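Local coordinates for methyltransferase domain-containing protein (Serratia marcescens, PDB 7CLU) that acts as an S-adenosylmethionine-dependent O-methyltransferase in the synthesis of the red pigment prodigiosin and forms a dimer, at residues I99-K111 / Q120-F132. Sequence-based numbering, arbitrary orientation.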
loop_
_atom_site.group_PDB
_atom_site.type_symbol
_atom_site.label_atom_id
_atom_site.label_comp_id
_atom_site.label_asym_id
_atom_site.label_seq_id
_atom_site.Cartn_x
_atom_site.Cartn_y
_atom_site.Cartn_z
ATOM N N ILE A 99 6.233 1.642 -9.046
ATOM C CA ILE A 99 4.950 1.623 -8.347
ATOM C C ILE A 99 3.996 2.654 -8.945
ATOM O O ILE A 99 2.861 2.332 -9.311
ATOM C CB ILE A 99 5.165 1.847 -6.834
ATOM C CG1 ILE A 99 5.716 0.570 -6.188
ATOM C CG2 ILE A 99 3.852 2.260 -6.160
ATOM C CD1 ILE A 99 6.536 0.781 -4.913
ATOM N N ASP A 100 4.442 3.906 -9.081
ATOM C CA ASP A 100 3.522 4.953 -9.530
ATOM C C ASP A 100 2.965 4.663 -10.922
ATOM O O ASP A 100 1.760 4.805 -11.151
ATOM C CB ASP A 100 4.208 6.316 -9.523
ATOM C CG ASP A 100 4.456 6.830 -8.128
ATOM O OD1 ASP A 100 3.686 6.469 -7.210
ATOM O OD2 ASP A 100 5.419 7.590 -7.964
ATOM N N THR A 101 3.823 4.240 -11.850
ATOM C CA THR A 101 3.474 4.138 -13.265
ATOM C C THR A 101 2.905 2.777 -13.660
ATOM O O THR A 101 2.255 2.670 -14.706
ATOM C CB THR A 101 4.712 4.433 -14.127
ATOM O OG1 THR A 101 5.718 3.441 -13.886
ATOM C CG2 THR A 101 5.299 5.798 -13.791
ATOM N N PHE A 102 3.101 1.751 -12.841
ATOM C CA PHE A 102 2.805 0.390 -13.260
ATOM C C PHE A 102 2.086 -0.420 -12.180
ATOM O O PHE A 102 0.916 -0.762 -12.355
ATOM C CB PHE A 102 4.104 -0.284 -13.683
ATOM C CG PHE A 102 3.913 -1.596 -14.366
ATOM C CD1 PHE A 102 3.166 -1.683 -15.536
ATOM C CD2 PHE A 102 4.508 -2.741 -13.859
ATOM C CE1 PHE A 102 2.994 -2.885 -16.175
ATOM C CE2 PHE A 102 4.344 -3.951 -14.494
ATOM C CZ PHE A 102 3.588 -4.027 -15.657
ATOM N N LEU A 103 2.745 -0.718 -11.052
ATOM C CA LEU A 103 2.149 -1.663 -10.101
ATOM C C LEU A 103 0.926 -1.089 -9.376
ATOM O O LEU A 103 -0.057 -1.802 -9.150
ATOM C CB LEU A 103 3.193 -2.119 -9.093
ATOM C CG LEU A 103 4.350 -2.938 -9.671
ATOM C CD1 LEU A 103 5.150 -3.589 -8.545
ATOM C CD2 LEU A 103 3.806 -3.973 -10.613
ATOM N N TYR A 104 0.996 0.160 -8.918
ATOM C CA TYR A 104 -0.155 0.719 -8.210
ATOM C C TYR A 104 -1.392 0.740 -9.096
ATOM O O TYR A 104 -2.450 0.264 -8.649
ATOM C CB TYR A 104 0.207 2.104 -7.673
ATOM C CG TYR A 104 -0.821 2.736 -6.772
ATOM C CD1 TYR A 104 -1.888 3.478 -7.299
ATOM C CD2 TYR A 104 -0.726 2.609 -5.394
ATOM C CE1 TYR A 104 -2.826 4.084 -6.465
ATOM C CE2 TYR A 104 -1.649 3.215 -4.549
ATOM C CZ TYR A 104 -2.697 3.945 -5.082
ATOM O OH TYR A 104 -3.610 4.536 -4.217
ATOM N N PRO A 105 -1.341 1.223 -10.347
ATOM C CA PRO A 105 -2.561 1.168 -11.172
ATOM C C PRO A 105 -3.090 -0.247 -11.360
ATOM O O PRO A 105 -4.304 -0.459 -11.285
ATOM C CB PRO A 105 -2.122 1.800 -12.502
ATOM C CG PRO A 105 -0.934 2.599 -12.177
ATOM C CD PRO A 105 -0.240 1.903 -11.054
ATOM N N LEU A 106 -2.210 -1.225 -11.577
ATOM C CA LEU A 106 -2.660 -2.595 -11.824
ATOM C C LEU A 106 -3.308 -3.203 -10.586
ATOM O O LEU A 106 -4.338 -3.875 -10.685
ATOM C CB LEU A 106 -1.479 -3.454 -12.269
ATOM C CG LEU A 106 -0.922 -3.167 -13.655
ATOM C CD1 LEU A 106 0.431 -3.844 -13.788
ATOM C CD2 LEU A 106 -1.917 -3.679 -14.723
ATOM N N TRP A 107 -2.725 -2.983 -9.400
ATOM C CA TRP A 107 -3.351 -3.535 -8.206
ATOM C C TRP A 107 -4.692 -2.892 -7.909
ATOM O O TRP A 107 -5.487 -3.468 -7.158
ATOM C CB TRP A 107 -2.443 -3.389 -6.985
ATOM C CG TRP A 107 -1.396 -4.458 -6.885
ATOM C CD1 TRP A 107 -0.260 -4.563 -7.637
ATOM C CD2 TRP A 107 -1.365 -5.547 -5.951
ATOM N NE1 TRP A 107 0.471 -5.660 -7.232
ATOM C CE2 TRP A 107 -0.189 -6.282 -6.204
ATOM C CE3 TRP A 107 -2.234 -5.985 -4.936
ATOM C CZ2 TRP A 107 0.159 -7.425 -5.462
ATOM C CZ3 TRP A 107 -1.898 -7.124 -4.214
ATOM C CH2 TRP A 107 -0.701 -7.823 -4.471
ATOM N N GLY A 108 -4.957 -1.713 -8.462
ATOM C CA GLY A 108 -6.290 -1.151 -8.348
ATOM C C GLY A 108 -7.348 -2.099 -8.875
ATOM O O GLY A 108 -8.472 -2.116 -8.379
ATOM N N GLU A 109 -6.980 -2.943 -9.838
ATOM C CA GLU A 109 -7.892 -3.896 -10.460
ATOM C C GLU A 109 -7.583 -5.338 -10.055
ATOM O O GLU A 109 -7.820 -6.271 -10.830
ATOM C CB GLU A 109 -7.851 -3.733 -11.982
ATOM C CG GLU A 109 -8.225 -2.332 -12.466
ATOM C CD GLU A 109 -9.685 -1.988 -12.180
ATOM O OE1 GLU A 109 -10.566 -2.764 -12.590
ATOM O OE2 GLU A 109 -9.951 -0.961 -11.515
ATOM N N LEU A 110 -7.044 -5.533 -8.842
ATOM C CA LEU A 110 -6.788 -6.886 -8.356
ATOM C C LEU A 110 -8.050 -7.745 -8.390
ATOM O O LEU A 110 -7.986 -8.938 -8.725
ATOM C CB LEU A 110 -6.216 -6.847 -6.938
ATOM C CG LEU A 110 -6.020 -8.227 -6.281
ATOM C CD1 LEU A 110 -4.977 -9.040 -7.043
ATOM C CD2 LEU A 110 -5.632 -8.093 -4.809
ATOM N N LYS A 111 -9.200 -7.166 -8.007
ATOM C CA LYS A 111 -10.437 -7.938 -7.955
ATOM C C LYS A 111 -10.711 -8.595 -9.297
ATOM O O LYS A 111 -11.043 -9.785 -9.363
ATOM C CB LYS A 111 -11.608 -7.037 -7.546
ATOM C CG LYS A 111 -13.004 -7.595 -7.907
ATOM C CD LYS A 111 -14.116 -6.639 -7.477
ATOM C CE LYS A 111 -15.339 -6.741 -8.388
ATOM N NZ LYS A 111 -16.499 -5.944 -7.874
ATOM N N GLN A 120 -4.037 -7.160 -15.809
ATOM C CA GLN A 120 -4.940 -6.043 -16.056
ATOM C C GLN A 120 -4.284 -4.946 -16.890
ATOM O O GLN A 120 -4.722 -3.796 -16.840
ATOM C CB GLN A 120 -5.466 -5.485 -14.731
ATOM C CG GLN A 120 -6.302 -6.500 -13.931
ATOM C CD GLN A 120 -7.512 -6.999 -14.693
ATOM O OE1 GLN A 120 -8.452 -6.236 -14.938
ATOM N NE2 GLN A 120 -7.510 -8.289 -15.060
ATOM N N ARG A 121 -3.250 -5.279 -17.674
ATOM C CA ARG A 121 -2.576 -4.244 -18.455
ATOM C C ARG A 121 -3.497 -3.646 -19.523
ATOM O O ARG A 121 -3.375 -2.457 -19.842
ATOM C CB ARG A 121 -1.302 -4.803 -19.088
ATOM C CG ARG A 121 -0.257 -5.301 -18.072
ATOM C CD ARG A 121 1.031 -5.765 -18.741
ATOM N NE ARG A 121 0.782 -6.608 -19.910
ATOM C CZ ARG A 121 0.750 -7.940 -19.907
ATOM N NH1 ARG A 121 0.955 -8.621 -18.788
ATOM N NH2 ARG A 121 0.515 -8.602 -21.041
ATOM N N ARG A 122 -4.419 -4.442 -20.078
ATOM C CA ARG A 122 -5.354 -3.929 -21.079
ATOM C C ARG A 122 -6.364 -2.990 -20.440
ATOM O O ARG A 122 -6.508 -1.834 -20.850
ATOM C CB ARG A 122 -6.089 -5.082 -21.772
ATOM C CG ARG A 122 -5.218 -6.096 -22.496
ATOM C CD ARG A 122 -6.081 -7.011 -23.374
ATOM N NE ARG A 122 -5.723 -8.421 -23.227
ATOM C CZ ARG A 122 -4.739 -9.016 -23.896
ATOM N NH1 ARG A 122 -4.009 -8.322 -24.759
ATOM N NH2 ARG A 122 -4.479 -10.306 -23.703
ATOM N N THR A 123 -7.096 -3.497 -19.448
ATOM C CA THR A 123 -7.921 -2.688 -18.565
ATOM C C THR A 123 -7.241 -1.372 -18.203
ATOM O O THR A 123 -7.741 -0.283 -18.512
ATOM C CB THR A 123 -8.210 -3.509 -17.299
ATOM O OG1 THR A 123 -8.628 -4.837 -17.670
ATOM C CG2 THR A 123 -9.270 -2.849 -16.439
ATOM N N VAL A 124 -6.058 -1.465 -17.596
ATOM C CA VAL A 124 -5.492 -0.316 -16.900
ATOM C C VAL A 124 -4.777 0.635 -17.860
ATOM O O VAL A 124 -4.890 1.860 -17.729
ATOM C CB VAL A 124 -4.567 -0.818 -15.770
ATOM C CG1 VAL A 124 -3.675 0.282 -15.262
ATOM C CG2 VAL A 124 -5.401 -1.435 -14.637
ATOM N N PHE A 125 -4.028 0.108 -18.833
ATOM C CA PHE A 125 -3.188 0.945 -19.690
ATOM C C PHE A 125 -3.657 1.016 -21.141
ATOM O O PHE A 125 -3.045 1.742 -21.935
ATOM C CB PHE A 125 -1.735 0.451 -19.670
ATOM C CG PHE A 125 -1.131 0.408 -18.302
ATOM C CD1 PHE A 125 -0.748 1.579 -17.669
ATOM C CD2 PHE A 125 -0.950 -0.804 -17.642
ATOM C CE1 PHE A 125 -0.188 1.548 -16.399
ATOM C CE2 PHE A 125 -0.393 -0.837 -16.366
ATOM C CZ PHE A 125 -0.024 0.345 -15.744
ATOM N N GLY A 126 -4.702 0.283 -21.511
ATOM C CA GLY A 126 -5.072 0.184 -22.917
ATOM C C GLY A 126 -4.021 -0.483 -23.780
ATOM O O GLY A 126 -3.954 -0.218 -24.986
ATOM N N ASP A 127 -3.194 -1.348 -23.193
ATOM C CA ASP A 127 -2.100 -2.021 -23.887
ATOM C C ASP A 127 -2.483 -3.486 -24.067
ATOM O O ASP A 127 -2.537 -4.245 -23.093
ATOM C CB ASP A 127 -0.801 -1.874 -23.088
ATOM C CG ASP A 127 0.432 -2.276 -23.872
ATOM O OD1 ASP A 127 0.288 -2.985 -24.896
ATOM O OD2 ASP A 127 1.550 -1.881 -23.454
ATOM N N ASP A 128 -2.750 -3.897 -25.306
ATOM C CA ASP A 128 -3.128 -5.280 -25.552
ATOM C C ASP A 128 -1.947 -6.143 -25.987
ATOM O O ASP A 128 -2.155 -7.219 -26.553
ATOM C CB ASP A 128 -4.255 -5.357 -26.586
ATOM C CG ASP A 128 -4.002 -4.481 -27.780
ATOM O OD1 ASP A 128 -2.819 -4.228 -28.092
ATOM O OD2 ASP A 128 -4.984 -4.042 -28.406
ATOM N N ARG A 129 -0.721 -5.701 -25.727
ATOM C CA ARG A 129 0.453 -6.506 -26.029
ATOM C C ARG A 129 0.714 -7.519 -24.923
ATOM O O ARG A 129 0.374 -7.298 -23.757
ATOM C CB ARG A 129 1.691 -5.634 -26.199
ATOM C CG ARG A 129 1.601 -4.615 -27.303
ATOM C CD ARG A 129 2.775 -3.650 -27.230
ATOM N NE ARG A 129 2.759 -2.861 -26.003
ATOM C CZ ARG A 129 3.764 -2.082 -25.614
ATOM N NH1 ARG A 129 4.856 -1.989 -26.364
ATOM N NH2 ARG A 129 3.675 -1.393 -24.485
ATOM N N SER A 130 1.352 -8.628 -25.297
ATOM C CA SER A 130 1.699 -9.659 -24.333
ATOM C C SER A 130 2.866 -9.208 -23.457
ATOM O O SER A 130 3.636 -8.309 -23.806
ATOM C CB SER A 130 2.050 -10.966 -25.049
ATOM O OG SER A 130 3.394 -10.955 -25.502
ATOM N N TRP A 131 2.979 -9.842 -22.292
ATOM C CA TRP A 131 4.095 -9.540 -21.401
ATOM C C TRP A 131 5.418 -9.736 -22.127
ATOM O O TRP A 131 6.297 -8.864 -22.105
ATOM C CB TRP A 131 4.024 -10.420 -20.150
ATOM C CG TRP A 131 5.010 -10.036 -19.085
ATOM C CD1 TRP A 131 5.933 -10.845 -18.486
ATOM C CD2 TRP A 131 5.155 -8.745 -18.483
ATOM N NE1 TRP A 131 6.647 -10.134 -17.553
ATOM C CE2 TRP A 131 6.188 -8.843 -17.533
ATOM C CE3 TRP A 131 4.510 -7.513 -18.657
ATOM C CZ2 TRP A 131 6.594 -7.763 -16.763
ATOM C CZ3 TRP A 131 4.921 -6.436 -17.887
ATOM C CH2 TRP A 131 5.954 -6.573 -16.953
ATOM N N PHE A 132 5.555 -10.866 -22.816
ATOM C CA PHE A 132 6.755 -11.105 -23.605
ATOM C C PHE A 132 6.996 -9.990 -24.616
ATOM O O PHE A 132 8.139 -9.558 -24.801
ATOM C CB PHE A 132 6.657 -12.446 -24.312
ATOM C CG PHE A 132 7.844 -12.741 -25.153
ATOM C CD1 PHE A 132 9.008 -13.208 -24.570
ATOM C CD2 PHE A 132 7.812 -12.520 -26.521
ATOM C CE1 PHE A 132 10.117 -13.467 -25.332
ATOM C CE2 PHE A 132 8.923 -12.779 -27.297
ATOM C CZ PHE A 132 10.077 -13.248 -26.695
#
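Phe-102 reaches out between Phe-125 and Trp-131, and the three rings form an aromatic cluster without a face-to-face stack. Its ring and that of Phe-125 are nearly parallel (planes at 18°) but slid apart, with centroids 5.7 Å from each other. Against the six-membered ring of Trp-131 it lies rim to rim, Phe-102 CZ coming within 3.5 Å of Trp-131 CZ3. A chi1 of -169° sets the Phe-102 ring anti to its backbone nitrogen and brings its far end up against both partners.

Phe-125 meets the backbone as well: Phe-102 O lies in its plane at the edge, 3.7 Å from Phe-125 CZ, and Thr-101 O approaches Phe-125 CE1 (3.2 Å). Leu-106 crosses this side chain at about a right angle and brings CG to 3.6 Å from Phe-125 CE2, while its CD1 lies over one face of the Phe-102 ring, near the rim. The other methyl, CD2, sits 3.5 Å from Gln-120 C, at the closest CA pair, Leu-106 and Gln-120. Val-124 CG1 packs on Pro-105 CB at 3.5 Å and also sits over the centre of one face of the Phe-125 ring.

The two segments share no hydrogen bond or salt bridge; the N-to-C directions of 99-107 and 121-125 lie at 109°. Trp-107, turned from the contact, stacks on Phe-16 of the second subunit. On segment 120-132 the Arg-121 guanidinium bonds to Arg-129 O and forms a salt bridge with Asp-300. This is helix-on-helix packing beside the dimer interface, in an O-methyltransferase with dimerisation and Rossmann-like catalytic domains; Trp-131 lies about 9 Å, side chain to side chain, from His-247, the predicted proton acceptor.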